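Long-range contact in amino acid amide racemase (Ochrobactrum anthropi, PDB 6GIO), which belongs to the class-III aminotransferase family of enzymes and binds pyridoxal-5'-phosphate: residues 93-97 / 310-314. Numbering follows the deposited sequence.
Sequences DLLRI and LNTIE
A helix-helix contact in the class-III aminotransferase (fold type I PLP enzyme) fold brings segment 93-97 of helix 85-97, which lies on strands 104-109 and 276-281 of one mixed sheet, against segment 310-314 of helix 300-315, 213 residues further along the chain. Helical i to i+4 bonds run from I97 N to D93 O (2.9 Å) and from E314 N to L310 O (3.0 Å). The segment axes run in roughly the same direction, at 32°, with a wide closest approach of 12.1 Å; D93 and L310 have the nearest CA atoms, 7.9 Å apart. L310, branched and apolar (m, t), fills the middle: its CD1 lies 3.8 Å from D93 CB and 3.9 Å from L94 CD2, and both its CD1 and CD2 lie 4.0 Å from I97 CD1. L94 continues this apolar layer onto A277 and F108 of the sheet; I97 offers L310 a branched apolar face. Toward solvent, the long R96 and E314 side chains span the gap. R96, extended through chi1 and chi2 (both t) and turned at chi3 (p), presents its guanidinium edge to the E314 carboxylate, two donors for two acceptors. D93 is short enough for L310 to reach its CB, while its OD2 forms a salt bridge with R307, one turn before L310, and its OD1 a long one (3.7 Å) with R96 NH2. In the bidentate bridge R96 NH2 donates to E314 OE2 at 3.1 Å and R96 NH1 to E314 OE1 at 2.7 Å, nearly linear at 173°.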
loop_
_atom_site.group_PDB
_atom_site.type_symbol
_atom_site.label_atom_id
_atom_site.label_comp_id
_atom_site.label_asym_id
_atom_site.label_seq_id
_atom_site.Cartn_x
_atom_site.Cartn_y
_atom_site.Cartn_z
ATOM N N ASP C 93 -8.740 -19.665 -0.941
ATOM C CA ASP C 93 -8.584 -19.795 -2.412
ATOM C C ASP C 93 -7.119 -19.837 -2.854
ATOM O O ASP C 93 -6.753 -20.667 -3.718
ATOM C CB ASP C 93 -9.211 -18.648 -3.201
ATOM C CG ASP C 93 -10.728 -18.594 -3.093
ATOM O OD1 ASP C 93 -11.341 -19.560 -2.619
ATOM O OD2 ASP C 93 -11.316 -17.536 -3.464
ATOM N N LEU C 94 -6.295 -18.926 -2.306
ATOM C CA LEU C 94 -4.876 -18.838 -2.706
ATOM C C LEU C 94 -4.121 -20.064 -2.230
ATOM O O LEU C 94 -3.225 -20.555 -2.930
ATOM C CB LEU C 94 -4.237 -17.595 -2.151
ATOM C CG LEU C 94 -4.668 -16.288 -2.857
ATOM C CD1 LEU C 94 -4.269 -15.081 -2.024
ATOM C CD2 LEU C 94 -4.043 -16.199 -4.223
ATOM N N LEU C 95 -4.447 -20.554 -1.051
ATOM C CA LEU C 95 -3.833 -21.853 -0.612
ATOM C C LEU C 95 -4.212 -23.011 -1.519
ATOM O O LEU C 95 -3.362 -23.799 -1.900
ATOM C CB LEU C 95 -4.177 -22.186 0.832
ATOM C CG LEU C 95 -3.504 -21.183 1.766
ATOM C CD1 LEU C 95 -3.907 -21.373 3.221
ATOM C CD2 LEU C 95 -2.005 -21.228 1.628
ATOM N N ARG C 96 -5.477 -23.097 -1.892
ATOM C CA ARG C 96 -5.940 -24.132 -2.773
ATOM C C ARG C 96 -5.291 -24.051 -4.163
ATOM O O ARG C 96 -4.895 -25.062 -4.687
ATOM C CB ARG C 96 -7.477 -24.043 -2.893
ATOM C CG ARG C 96 -8.150 -25.125 -3.733
ATOM C CD ARG C 96 -9.678 -24.942 -3.799
ATOM N NE ARG C 96 -10.045 -23.552 -4.104
ATOM C CZ ARG C 96 -10.159 -23.030 -5.330
ATOM N NH1 ARG C 96 -9.969 -23.777 -6.422
ATOM N NH2 ARG C 96 -10.474 -21.748 -5.464
ATOM N N ILE C 97 -5.199 -22.863 -4.772
ATOM C CA ILE C 97 -4.649 -22.788 -6.130
ATOM C C ILE C 97 -3.118 -22.777 -6.227
ATOM O O ILE C 97 -2.560 -22.821 -7.315
ATOM C CB ILE C 97 -5.218 -21.586 -6.936
ATOM C CG1 ILE C 97 -4.664 -20.252 -6.466
ATOM C CG2 ILE C 97 -6.733 -21.611 -6.912
ATOM C CD1 ILE C 97 -4.844 -19.118 -7.483
ATOM N N LEU C 310 -9.895 -14.611 -9.275
ATOM C CA LEU C 310 -9.503 -16.019 -9.257
ATOM C C LEU C 310 -10.634 -16.896 -9.747
ATOM O O LEU C 310 -10.410 -17.825 -10.513
ATOM C CB LEU C 310 -9.105 -16.451 -7.851
ATOM C CG LEU C 310 -7.911 -15.772 -7.202
ATOM C CD1 LEU C 310 -7.520 -16.563 -5.958
ATOM C CD2 LEU C 310 -6.728 -15.680 -8.138
ATOM N N ASN C 311 -11.871 -16.597 -9.341
ATOM C CA ASN C 311 -12.975 -17.486 -9.713
ATOM C C ASN C 311 -13.188 -17.461 -11.239
ATOM O O ASN C 311 -13.329 -18.511 -11.866
ATOM C CB ASN C 311 -14.254 -17.113 -8.955
ATOM C CG ASN C 311 -15.408 -18.053 -9.254
ATOM O OD1 ASN C 311 -15.390 -19.228 -8.895
ATOM N ND2 ASN C 311 -16.395 -17.540 -9.934
ATOM N N THR C 312 -13.186 -16.260 -11.832
ATOM C CA THR C 312 -13.328 -16.095 -13.269
ATOM C C THR C 312 -12.231 -16.780 -14.065
ATOM O O THR C 312 -12.481 -17.443 -15.082
ATOM C CB THR C 312 -13.314 -14.609 -13.604
ATOM O OG1 THR C 312 -14.353 -13.977 -12.865
ATOM C CG2 THR C 312 -13.512 -14.384 -15.040
ATOM N N ILE C 313 -11.000 -16.640 -13.596
ATOM C CA ILE C 313 -9.851 -17.272 -14.244
ATOM C C ILE C 313 -9.956 -18.800 -14.222
ATOM O O ILE C 313 -9.631 -19.441 -15.223
ATOM C CB ILE C 313 -8.502 -16.780 -13.604
ATOM C CG1 ILE C 313 -8.183 -15.339 -14.046
ATOM C CG2 ILE C 313 -7.321 -17.649 -13.998
ATOM C CD1 ILE C 313 -7.224 -14.668 -13.095
ATOM N N GLU C 314 -10.363 -19.393 -13.102
ATOM C CA GLU C 314 -10.558 -20.852 -13.062
ATOM C C GLU C 314 -11.775 -21.260 -13.907
ATOM O O GLU C 314 -11.683 -22.183 -14.692
ATOM C CB GLU C 314 -10.805 -21.383 -11.643
ATOM C CG GLU C 314 -9.673 -21.179 -10.647
ATOM C CD GLU C 314 -10.070 -21.577 -9.215
ATOM O OE1 GLU C 314 -10.065 -22.799 -8.923
ATOM O OE2 GLU C 314 -10.370 -20.680 -8.373
#